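Local coordinates for microcin B17-processing protein McbD (Escherichia coli str. K-12 substr. MG1655, PDB 6GRH) that is needed to process the inactive microcin B17 precursor into the active peptide and belongs to the YcaO cyclodehydratase family, at residues M1-Y5 with M16-P20; M26-S30 with A44-S50; I191-I195 with K252-C256; R238-T243 with F290-Y296. The protein carries 1 engineered substitution. One frame throughout, in Å; residues are numbered along the deposited sequence.

Contact 1 of 4, residues M1-Y5 with M16-P20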
loop_
_atom_site.group_PDB
_atom_site.type_symbol
_atom_site.label_atom_id
_atom_site.label_comp_id
_atom_site.label_asym_id
_atom_site.label_seq_id
_atom_site.Cartn_x
_atom_site.Cartn_y
_atom_site.Cartn_z
ATOM N N MET E 1 16.677 -10.186 4.572
ATOM C CA MET E 1 16.602 -8.982 3.692
ATOM C C MET E 1 17.341 -9.237 2.391
ATOM O O MET E 1 18.097 -10.193 2.287
ATOM C CB MET E 1 17.150 -7.736 4.402
ATOM C CG MET E 1 16.092 -7.110 5.293
ATOM S SD MET E 1 16.734 -5.849 6.389
ATOM C CE MET E 1 17.629 -6.797 7.623
ATOM N N ILE E 2 17.129 -8.345 1.420
ATOM C CA ILE E 2 17.463 -8.558 0.010
ATOM C C ILE E 2 16.631 -9.722 -0.502
ATOM O O ILE E 2 15.556 -9.504 -1.071
ATOM C CB ILE E 2 18.963 -8.735 -0.245
ATOM C CG1 ILE E 2 19.667 -7.422 0.047
ATOM C CG2 ILE E 2 19.225 -9.168 -1.689
ATOM C CD1 ILE E 2 21.170 -7.536 0.083
ATOM N N ASN E 3 17.074 -10.940 -0.220
ATOM C CA ASN E 3 16.367 -12.159 -0.606
ATOM C C ASN E 3 16.054 -12.247 -2.092
ATOM O O ASN E 3 14.900 -12.262 -2.493
ATOM C CB ASN E 3 15.116 -12.309 0.245
ATOM C CG ASN E 3 15.424 -12.307 1.720
ATOM O OD1 ASN E 3 15.160 -11.311 2.445
ATOM N ND2 ASN E 3 16.040 -13.402 2.184
ATOM N N VAL E 4 17.094 -12.267 -2.906
ATOM C CA VAL E 4 16.952 -12.438 -4.329
ATOM C C VAL E 4 17.165 -13.920 -4.624
ATOM O O VAL E 4 18.239 -14.434 -4.354
ATOM C CB VAL E 4 17.963 -11.546 -5.081
ATOM C CG1 VAL E 4 17.918 -11.836 -6.587
ATOM C CG2 VAL E 4 17.640 -10.074 -4.821
ATOM N N TYR E 5 16.136 -14.585 -5.140
ATOM C CA TYR E 5 16.154 -16.019 -5.471
ATOM C C TYR E 5 16.171 -16.203 -6.988
ATOM O O TYR E 5 15.460 -15.493 -7.690
ATOM C CB TYR E 5 14.916 -16.705 -4.899
ATOM C CG TYR E 5 14.723 -16.479 -3.418
ATOM C CD1 TYR E 5 15.662 -16.957 -2.496
ATOM C CD2 TYR E 5 13.651 -15.727 -2.931
ATOM C CE1 TYR E 5 15.512 -16.740 -1.117
ATOM C CE2 TYR E 5 13.486 -15.502 -1.564
ATOM C CZ TYR E 5 14.415 -16.005 -0.659
ATOM O OH TYR E 5 14.275 -15.815 0.694
ATOM N N MET E 16 20.688 -14.856 -2.703
ATOM C CA MET E 16 21.421 -13.883 -1.918
ATOM C C MET E 16 20.542 -13.410 -0.776
ATOM O O MET E 16 19.324 -13.243 -0.931
ATOM C CB MET E 16 21.863 -12.675 -2.711
ATOM C CG MET E 16 22.671 -11.746 -1.810
ATOM S SD MET E 16 23.475 -10.439 -2.698
ATOM C CE MET E 16 24.376 -9.731 -1.331
ATOM N N ALA E 17 21.157 -13.235 0.381
ATOM C CA ALA E 17 20.456 -12.760 1.568
ATOM C C ALA E 17 21.378 -11.936 2.483
ATOM O O ALA E 17 22.546 -12.249 2.665
ATOM C CB ALA E 17 19.859 -13.931 2.318
ATOM N N MET E 18 20.833 -10.847 3.000
ATOM C CA MET E 18 21.447 -10.100 4.082
ATOM C C MET E 18 20.722 -10.551 5.339
ATOM O O MET E 18 19.499 -10.479 5.420
ATOM C CB MET E 18 21.261 -8.617 3.838
ATOM C CG MET E 18 21.874 -7.728 4.895
ATOM S SD MET E 18 21.535 -6.007 4.465
ATOM C CE MET E 18 20.204 -5.600 5.574
ATOM N N SER E 19 21.466 -11.043 6.305
ATOM C CA SER E 19 20.869 -11.516 7.547
ATOM C C SER E 19 20.297 -10.389 8.450
ATOM O O SER E 19 20.954 -9.386 8.682
ATOM C CB SER E 19 21.885 -12.337 8.338
ATOM O OG SER E 19 21.287 -12.732 9.563
ATOM N N PRO E 20 19.063 -10.564 8.959
ATOM C CA PRO E 20 18.593 -9.721 10.045
ATOM C C PRO E 20 19.499 -9.826 11.255
ATOM O O PRO E 20 20.172 -10.863 11.442
ATOM C CB PRO E 20 17.241 -10.347 10.425
ATOM C CG PRO E 20 16.821 -11.095 9.237
ATOM C CD PRO E 20 18.071 -11.602 8.606
#
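Met1 and Met18 make the dense end of this contact, joined through both backbone and side chain. Met1 N gives a hydrogen bond to Met18 O at 3.0 Å, and Met18 N returns one to Met1 O at 2.9 Å, although that donor stands 42° above the carbonyl plane. Beyond the backbone the two thioether chains meet at an oblique angle: Met18 runs straight out and bends only at its last torsion, which lays its CE 3.6 Å from Met1 SD and beside the terminal methyl of Met1. Met1 CE also reaches over Pro20, 3.9 Å from its CA. Next to this pair Ile2 extends CD1 to within 3.9 Å of Met18 CB, crossing that chain at about a right angle.

Further along, the two strands of this antiparallel hairpin are joined by a G1 beta bulge, in which Asn3 and Val4 together face Met16. Val4 N donates to Met16 O at 3.1 Å with a rather bent N-H...O angle of 137°; the return bond, Met16 N to Val4 O, is straight at 167°.

The flank carrying Asn3 and Ala17 is much sparser. Asn3 starts out away from the strand opposite, and its ND2 comes no closer than 3.9 Å to Ala17 CB, while Ala17 and Ser19 are partly exposed and Tyr5 is exposed. This flank is met by an McbC chain, whose Thr12 bonds Asn3 ND2 and whose Thr15 bonds the Tyr5 hydroxyl. On the face carrying Ile2 and Met16, Ile51 of helix 47-66 lies against both, and Leu218 of an McbB chain touches them as well.

Contact 2 of 4, residues M26-S30 with A44-S50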
loop_
_atom_site.group_PDB
_atom_site.type_symbol
_atom_site.label_atom_id
_atom_site.label_comp_id
_atom_site.label_asym_id
_atom_site.label_seq_id
_atom_site.Cartn_x
_atom_site.Cartn_y
_atom_site.Cartn_z
ATOM N N MET E 26 26.132 -4.446 15.686
ATOM C CA MET E 26 26.886 -5.573 15.159
ATOM C C MET E 26 27.038 -5.373 13.656
ATOM O O MET E 26 26.230 -4.670 13.040
ATOM C CB MET E 26 26.247 -6.910 15.505
ATOM C CG MET E 26 26.533 -7.368 16.953
ATOM S SD MET E 26 28.263 -7.820 17.259
ATOM C CE MET E 26 28.243 -8.540 18.912
ATOM N N PRO E 27 28.089 -5.962 13.059
ATOM C CA PRO E 27 28.249 -5.868 11.603
ATOM C C PRO E 27 27.119 -6.594 10.882
ATOM O O PRO E 27 26.508 -7.479 11.434
ATOM C CB PRO E 27 29.598 -6.530 11.320
ATOM C CG PRO E 27 30.067 -7.135 12.582
ATOM C CD PRO E 27 29.204 -6.666 13.715
ATOM N N THR E 28 26.835 -6.151 9.673
ATOM C CA THR E 28 25.903 -6.804 8.802
ATOM C C THR E 28 26.644 -7.955 8.147
ATOM O O THR E 28 27.811 -7.808 7.785
ATOM C CB THR E 28 25.405 -5.815 7.730
ATOM O OG1 THR E 28 24.616 -4.805 8.360
ATOM C CG2 THR E 28 24.551 -6.494 6.645
ATOM N N PHE E 29 25.926 -9.064 7.949
ATOM C CA PHE E 29 26.429 -10.254 7.321
ATOM C C PHE E 29 25.563 -10.528 6.105
ATOM O O PHE E 29 24.325 -10.557 6.218
ATOM C CB PHE E 29 26.314 -11.403 8.307
ATOM C CG PHE E 29 26.768 -12.732 7.760
ATOM C CD1 PHE E 29 28.129 -13.086 7.752
ATOM C CD2 PHE E 29 25.839 -13.650 7.263
ATOM C CE1 PHE E 29 28.539 -14.320 7.247
ATOM C CE2 PHE E 29 26.244 -14.891 6.780
ATOM C CZ PHE E 29 27.592 -15.228 6.774
ATOM N N SER E 30 26.196 -10.712 4.954
ATOM C CA SER E 30 25.489 -11.015 3.701
ATOM C C SER E 30 26.088 -12.265 3.105
ATOM O O SER E 30 27.289 -12.463 3.175
ATOM C CB SER E 30 25.593 -9.866 2.695
ATOM O OG SER E 30 24.950 -8.693 3.178
ATOM N N ALA E 44 31.143 -9.453 5.766
ATOM C CA ALA E 44 30.577 -8.760 6.882
ATOM C C ALA E 44 31.218 -7.399 7.019
ATOM O O ALA E 44 32.389 -7.215 6.669
ATOM C CB ALA E 44 30.755 -9.582 8.148
ATOM N N GLY E 45 30.440 -6.464 7.540
ATOM C CA GLY E 45 30.912 -5.126 7.860
ATOM C C GLY E 45 29.775 -4.140 7.848
ATOM O O GLY E 45 28.632 -4.490 8.166
ATOM N N GLU E 46 30.087 -2.906 7.460
ATOM C CA GLU E 46 29.064 -1.918 7.158
ATOM C C GLU E 46 28.114 -2.539 6.131
ATOM O O GLU E 46 28.548 -3.330 5.291
ATOM C CB GLU E 46 29.704 -0.639 6.630
ATOM C CG GLU E 46 28.720 0.491 6.317
ATOM C CD GLU E 46 28.221 0.486 4.858
ATOM O OE1 GLU E 46 28.996 0.058 3.958
ATOM O OE2 GLU E 46 27.057 0.914 4.616
ATOM N N THR E 47 26.833 -2.184 6.202
ATOM C CA THR E 47 25.812 -2.828 5.368
ATOM C C THR E 47 26.135 -2.933 3.876
ATOM O O THR E 47 26.121 -4.038 3.301
ATOM C CB THR E 47 24.432 -2.148 5.551
ATOM O OG1 THR E 47 24.021 -2.282 6.912
ATOM C CG2 THR E 47 23.379 -2.793 4.699
ATOM N N LEU E 48 26.380 -1.799 3.235
ATOM C CA LEU E 48 26.651 -1.800 1.798
ATOM C C LEU E 48 27.955 -2.539 1.434
ATOM O O LEU E 48 27.958 -3.303 0.478
ATOM C CB LEU E 48 26.642 -0.384 1.227
ATOM C CG LEU E 48 26.901 -0.242 -0.291
ATOM C CD1 LEU E 48 25.808 -0.915 -1.111
ATOM C CD2 LEU E 48 27.090 1.224 -0.711
ATOM N N LYS E 49 29.039 -2.313 2.188
ATOM C CA LYS E 49 30.291 -3.074 2.016
ATOM C C LYS E 49 30.066 -4.576 2.180
ATOM O O LYS E 49 30.696 -5.368 1.489
ATOM C CB LYS E 49 31.389 -2.614 2.986
ATOM C CG LYS E 49 31.936 -1.239 2.628
ATOM C CD LYS E 49 32.854 -0.669 3.717
ATOM N N SER E 50 29.169 -4.971 3.090
ATOM C CA SER E 50 28.865 -6.395 3.279
ATOM C C SER E 50 28.139 -6.986 2.049
ATOM O O SER E 50 28.436 -8.111 1.623
ATOM C CB SER E 50 28.025 -6.602 4.532
ATOM O OG SER E 50 27.376 -7.860 4.534
#
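Thr28 buries more surface here than any other residue, and it uses both branches of its side chain. OG1 lies 3.0 Å from Thr47 OG1 in a hydrogen bond that either hydroxyl could donate, while CG2, anti to the backbone N (chi1 of OG1 -67°), turns to Ser50 and rests 3.8 Å from its OG. Each threonine hydroxyl is gripped further: Thr28 OG1 by Lys21, Thr47 OG1 by Arg252 of an McbC chain.

Ser50 is second in buried area. Its OG receives the hydroxyl of Ser30 at 2.9 Å and is also hydrogen-bonded to Ala43 O, so a buried hydroxyl ties the first turn of the helix to two strands at once. Ala44 comes next: its CA lies 3.1 Å from Thr28 O in a CA-H...O contact, and its methyl lies near the plane of the Phe29 ring, at the edge. Gly45 completes the pairing, with Thr28 N to Gly45 O at 2.9 Å and Gly45 N to Thr28 O at 3.0 Å.

Right after the strand, Glu46 bonds the backbone N of Leu48 and of Lys49 through its two carboxylate oxygens. The whole is an antiparallel beta hairpin whose second strand runs straight into a helix N-capped by a glutamate.

Contact 3 of 4, residues I191-I195 with K252-C256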
loop_
_atom_site.group_PDB
_atom_site.type_symbol
_atom_site.label_atom_id
_atom_site.label_comp_id
_atom_site.label_asym_id
_atom_site.label_seq_id
_atom_site.Cartn_x
_atom_site.Cartn_y
_atom_site.Cartn_z
ATOM N N ILE E 191 42.706 -2.568 23.505
ATOM C CA ILE E 191 42.641 -1.436 22.573
ATOM C C ILE E 191 41.209 -0.985 22.349
ATOM O O ILE E 191 40.319 -1.823 22.215
ATOM C CB ILE E 191 43.289 -1.790 21.200
ATOM C CG1 ILE E 191 43.492 -0.549 20.326
ATOM C CG2 ILE E 191 42.484 -2.841 20.413
ATOM C CD1 ILE E 191 44.607 0.358 20.807
ATOM N N VAL E 192 40.996 0.334 22.325
ATOM C CA VAL E 192 39.697 0.927 21.955
ATOM C C VAL E 192 39.886 1.650 20.622
ATOM O O VAL E 192 40.785 2.491 20.510
ATOM C CB VAL E 192 39.178 1.908 23.038
ATOM C CG1 VAL E 192 37.926 2.645 22.555
ATOM C CG2 VAL E 192 38.888 1.157 24.330
ATOM N N THR E 193 39.054 1.314 19.623
ATOM C CA THR E 193 39.169 1.905 18.286
ATOM C C THR E 193 38.292 3.141 18.048
ATOM O O THR E 193 38.547 3.881 17.105
ATOM C CB THR E 193 38.870 0.882 17.165
ATOM O OG1 THR E 193 37.458 0.587 17.100
ATOM C CG2 THR E 193 39.699 -0.407 17.348
ATOM N N GLY E 194 37.241 3.345 18.846
ATOM C CA GLY E 194 36.235 4.372 18.542
ATOM C C GLY E 194 35.206 3.992 17.486
ATOM O O GLY E 194 34.218 4.696 17.309
ATOM N N ILE E 195 35.390 2.873 16.787
ATOM C CA ILE E 195 34.438 2.460 15.773
ATOM C C ILE E 195 33.483 1.476 16.447
ATOM O O ILE E 195 33.919 0.409 16.901
ATOM C CB ILE E 195 35.147 1.839 14.566
ATOM C CG1 ILE E 195 36.142 2.856 13.967
ATOM C CG2 ILE E 195 34.108 1.377 13.546
ATOM C CD1 ILE E 195 36.914 2.358 12.766
ATOM N N LYS E 252 45.171 1.161 11.799
ATOM C CA LYS E 252 43.794 1.129 12.294
ATOM C C LYS E 252 42.850 0.353 11.359
ATOM O O LYS E 252 42.079 -0.478 11.825
ATOM C CB LYS E 252 43.265 2.539 12.517
ATOM C CG LYS E 252 41.813 2.578 12.945
ATOM C CD LYS E 252 41.303 4.009 12.959
ATOM C CE LYS E 252 41.402 4.602 14.335
ATOM N NZ LYS E 252 40.275 4.113 15.174
ATOM N N LYS E 253 42.920 0.652 10.059
ATOM C CA LYS E 253 42.117 -0.004 9.061
ATOM C C LYS E 253 42.391 -1.497 9.066
ATOM O O LYS E 253 41.461 -2.281 9.048
ATOM C CB LYS E 253 42.379 0.580 7.669
ATOM C CG LYS E 253 41.609 -0.129 6.572
ATOM C CD LYS E 253 41.322 0.723 5.340
ATOM C CE LYS E 253 40.582 -0.136 4.301
ATOM N NZ LYS E 253 40.106 0.645 3.117
ATOM N N ALA E 254 43.669 -1.890 9.109
ATOM C CA ALA E 254 44.012 -3.318 9.112
ATOM C C ALA E 254 43.436 -4.000 10.352
ATOM O O ALA E 254 42.852 -5.081 10.253
ATOM C CB ALA E 254 45.521 -3.519 9.029
ATOM N N LEU E 255 43.554 -3.352 11.506
ATOM C CA LEU E 255 43.032 -3.925 12.752
ATOM C C LEU E 255 41.516 -4.073 12.681
ATOM O O LEU E 255 40.983 -5.119 13.049
ATOM C CB LEU E 255 43.424 -3.098 13.983
ATOM C CG LEU E 255 42.799 -3.476 15.338
ATOM C CD1 LEU E 255 42.857 -4.977 15.579
ATOM C CD2 LEU E 255 43.507 -2.757 16.478
ATOM N N CYS E 256 40.827 -3.034 12.201
ATOM C CA CYS E 256 39.368 -3.086 12.099
ATOM C C CYS E 256 38.902 -4.190 11.167
ATOM O O CYS E 256 38.079 -5.005 11.572
ATOM C CB CYS E 256 38.768 -1.712 11.738
ATOM S SG CYS E 256 39.073 -0.496 13.053
#
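The loop from Ile191 to Ile195 passes beside a turn of helix 251-275 without pairing with its backbone: the nearest CA atoms, those of Thr193 and Lys252, are 7.6 Å apart, and every link involves at least one side chain. The loop turns sharply at Gly194, whose phi of 79° belongs to the left-handed region, and Ile195 then takes the N-cap position of helix 196-208.

Along the helix, Lys252, Leu255 and Cys256 present their side chains to the loop. Leu255 CD2 meets Ile191 CG2 at 4.1 Å, the two chains sliding past each other in opposite directions. At the other end of the loop Ile195 reaches out with its terminal methyl, CD1, to Cys256 SG at 3.6 Å. Between them Thr193 sends CG2 toward the same sulfur.

Thr193 also makes an ST turn: chi1 of 73° sets OG1 between its backbone N and carbonyl carbon, where it accepts from Ile195 N at 3.1 Å, with an N-H...O angle of 160°. The same hydroxyl is hydrogen-bonded to Asp199 of the helix that follows, so the loop is fixed just where helix 196-208 begins.

Lys252 does not start out pointing at the loop, but bends at its two last torsions until NZ lies 2.6 Å from Thr193 O. It is partly exposed, whereas Ile191, Thr193 and Leu255 are buried. On the inner side Ile191 and Leu255 both lie against Ile213 of strand 210-215, and Leu255 further touches Val226 and Thr228 of the neighbouring strand 224-231.

Contact 4 of 4, residues R238-T243 with F290-Y296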
loop_
_atom_site.group_PDB
_atom_site.type_symbol
_atom_site.label_atom_id
_atom_site.label_comp_id
_atom_site.label_asym_id
_atom_site.label_seq_id
_atom_site.Cartn_x
_atom_site.Cartn_y
_atom_site.Cartn_z
ATOM N N ARG E 238 30.806 -22.839 21.807
ATOM C CA ARG E 238 31.067 -23.729 20.686
ATOM C C ARG E 238 32.367 -23.378 19.975
ATOM O O ARG E 238 33.052 -24.264 19.472
ATOM C CB ARG E 238 29.914 -23.691 19.683
ATOM C CG ARG E 238 28.663 -24.439 20.131
ATOM C CD ARG E 238 27.688 -23.560 20.902
ATOM N NE ARG E 238 26.351 -24.181 20.984
ATOM C CZ ARG E 238 25.236 -23.578 21.402
ATOM N NH1 ARG E 238 25.232 -22.295 21.785
ATOM N NH2 ARG E 238 24.097 -24.268 21.431
ATOM N N ILE E 239 32.700 -22.094 19.906
ATOM C CA ILE E 239 33.949 -21.666 19.299
ATOM C C ILE E 239 35.019 -21.535 20.375
ATOM O O ILE E 239 34.945 -20.650 21.227
ATOM C CB ILE E 239 33.801 -20.337 18.530
ATOM C CG1 ILE E 239 32.667 -20.421 17.498
ATOM C CG2 ILE E 239 35.120 -19.944 17.880
ATOM C CD1 ILE E 239 32.788 -21.519 16.455
ATOM N N LYS E 240 36.009 -22.421 20.319
ATOM C CA LYS E 240 37.117 -22.413 21.249
ATOM C C LYS E 240 38.280 -21.568 20.729
ATOM O O LYS E 240 39.144 -21.159 21.514
ATOM C CB LYS E 240 37.616 -23.843 21.477
ATOM C CG LYS E 240 36.535 -24.875 21.797
ATOM C CD LYS E 240 35.723 -24.504 23.025
ATOM C CE LYS E 240 34.794 -25.643 23.412
ATOM N NZ LYS E 240 33.974 -25.302 24.596
ATOM N N TYR E 241 38.308 -21.345 19.415
ATOM C CA TYR E 241 39.406 -20.675 18.735
ATOM C C TYR E 241 38.886 -20.006 17.478
ATOM O O TYR E 241 38.062 -20.581 16.766
ATOM C CB TYR E 241 40.526 -21.678 18.372
ATOM C CG TYR E 241 41.535 -21.192 17.343
ATOM C CD1 TYR E 241 42.533 -20.290 17.691
ATOM C CD2 TYR E 241 41.488 -21.635 16.027
ATOM C CE1 TYR E 241 43.458 -19.834 16.758
ATOM C CE2 TYR E 241 42.397 -21.185 15.082
ATOM C CZ TYR E 241 43.387 -20.274 15.449
ATOM O OH TYR E 241 44.310 -19.814 14.502
ATOM N N SER E 242 39.383 -18.803 17.188
ATOM C CA SER E 242 39.145 -18.198 15.880
ATOM C C SER E 242 40.241 -17.209 15.559
ATOM O O SER E 242 41.068 -16.877 16.412
ATOM C CB SER E 242 37.762 -17.529 15.828
ATOM O OG SER E 242 37.427 -17.235 14.492
ATOM N N THR E 243 40.262 -16.750 14.320
ATOM C CA THR E 243 41.314 -15.852 13.884
ATOM C C THR E 243 40.816 -14.961 12.778
ATOM O O THR E 243 39.860 -15.293 12.097
ATOM C CB THR E 243 42.595 -16.622 13.445
ATOM O OG1 THR E 243 43.612 -15.699 13.021
ATOM C CG2 THR E 243 42.325 -17.576 12.320
ATOM N N PHE E 290 40.235 -26.227 9.147
ATOM C CA PHE E 290 39.973 -25.151 10.117
ATOM C C PHE E 290 39.052 -25.604 11.244
ATOM O O PHE E 290 39.291 -25.271 12.396
ATOM C CB PHE E 290 39.363 -23.915 9.455
ATOM C CG PHE E 290 39.260 -22.730 10.380
ATOM C CD1 PHE E 290 40.414 -22.188 10.966
ATOM C CD2 PHE E 290 38.034 -22.140 10.660
ATOM C CE1 PHE E 290 40.341 -21.089 11.807
ATOM C CE2 PHE E 290 37.958 -21.026 11.499
ATOM C CZ PHE E 290 39.113 -20.504 12.073
ATOM N N MET E 291 37.999 -26.359 10.899
ATOM C CA MET E 291 37.065 -26.893 11.896
ATOM C C MET E 291 37.743 -27.808 12.905
ATOM O O MET E 291 37.438 -27.729 14.089
ATOM C CB MET E 291 35.887 -27.636 11.250
ATOM C CG MET E 291 34.812 -28.024 12.265
ATOM S SD MET E 291 33.273 -28.693 11.578
ATOM C CE MET E 291 32.853 -27.427 10.390
ATOM N N SER E 292 38.679 -28.642 12.452
ATOM C CA SER E 292 39.436 -29.518 13.370
ATOM C C SER E 292 40.426 -28.736 14.261
ATOM O O SER E 292 40.902 -29.269 15.262
ATOM C CB SER E 292 40.172 -30.604 12.600
ATOM O OG SER E 292 41.368 -30.097 12.030
ATOM N N CYS E 293 40.750 -27.497 13.879
ATOM C CA CYS E 293 41.551 -26.576 14.722
ATOM C C CYS E 293 40.749 -25.762 15.758
ATOM O O CYS E 293 41.338 -24.961 16.510
ATOM C CB CYS E 293 42.339 -25.605 13.826
ATOM S SG CYS E 293 43.573 -26.394 12.777
ATOM N N ASN E 294 39.426 -25.939 15.796
ATOM C CA ASN E 294 38.551 -25.257 16.772
ATOM C C ASN E 294 38.743 -25.862 18.158
ATOM O O ASN E 294 37.909 -26.624 18.653
ATOM C CB ASN E 294 37.059 -25.317 16.333
ATOM C CG ASN E 294 36.117 -24.663 17.335
ATOM O OD1 ASN E 294 36.492 -23.736 18.050
ATOM N ND2 ASN E 294 34.898 -25.151 17.398
ATOM N N LYS E 295 39.867 -25.518 18.776
ATOM C CA LYS E 295 40.191 -25.954 20.128
ATOM C C LYS E 295 41.176 -24.967 20.743
ATOM O O LYS E 295 41.953 -24.320 20.039
ATOM C CB LYS E 295 40.743 -27.382 20.150
ATOM C CG LYS E 295 41.858 -27.667 19.160
ATOM C CD LYS E 295 41.986 -29.160 18.874
ATOM C CE LYS E 295 42.787 -29.416 17.605
ATOM N NZ LYS E 295 44.259 -29.454 17.825
ATOM N N TYR E 296 41.114 -24.844 22.058
ATOM C CA TYR E 296 41.917 -23.873 22.778
ATOM C C TYR E 296 43.417 -24.010 22.488
ATOM O O TYR E 296 44.127 -23.005 22.442
ATOM C CB TYR E 296 41.634 -23.979 24.277
ATOM C CG TYR E 296 42.232 -22.861 25.093
ATOM C CD1 TYR E 296 41.781 -21.549 24.942
ATOM C CD2 TYR E 296 43.222 -23.118 26.052
ATOM C CE1 TYR E 296 42.327 -20.519 25.689
ATOM C CE2 TYR E 296 43.767 -22.093 26.804
ATOM C CZ TYR E 296 43.310 -20.799 26.615
ATOM O OH TYR E 296 43.837 -19.773 27.348
#
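Asn294 presents its amide to the backbone from Arg238 to Tyr241 and is held there by three hydrogen bonds. ND2 gives to Arg238 O at 2.9 Å in a nearly straight bond, 171°, with the acceptor almost in the amide plane. OD1 accepts twice: from Lys240 N at 2.7 Å, on a lone pair, and from Tyr241 N at a longer 3.3 Å, nearly along the C=O axis. Together these bonds fix the rotation of the amide and identify its oxygen and nitrogen. With CG anti to the backbone N (chi1 178°), the side chain is directed at the 238-241 backbone; Asn294 is itself the centre of an inverse gamma turn.

Lys240 lays its CB against the backbone just beyond, 3.6 Å from Lys295 CA; its bent chain then carries NZ off to the carbonyls of Ser237 and Asn234.

Tyr241 also turns toward segment 290-296, its ring reaching the end of helix 285-292. Its side chain crosses that of Phe290 at about a right angle, with CE2 3.9 Å from Phe290 CE1, and its CD2 comes 3.4 Å from Cys293 O. Thr243, two residues on, brings CG2 to 4.1 Å from the same Phe290 CE1, so this ring corner touches two residues of the strand.

The Tyr241 hydroxyl is bonded to Pro394 O of the C-terminal tail, and the Tyr241 side chain packs on Phe299 and Leu302 of helix 296-304. Strand 241-248, an outermost strand of its mixed sheet within the chain, and the loop leading into it are thus joined to the turn between helices 285-292 and 296-304.

In the fold
Contacts 1 and 2 are neighbours in one four-stranded antiparallel sheet near the N-terminus; they touch where Met18 packs on Thr28 and Thr47. Both are buried and both meet McbB and McbC chains, but contact 1 combines backbone pairing with methionine packing while contact 2 works largely through hydroxyls. Contacts 3 and 4 are only partly buried. They share the mixed sheet as background and interleave along the chain, yet their nearest atoms are about 10 Å apart. Contact 4 hangs on one amide beside packed rings and meets McbC through Arg238; contact 3, mostly apolar, alone meets no other chain. Helix 251-275, source of one segment of contact 3, also covers Pro27, Phe29 and Ala44 of contact 2.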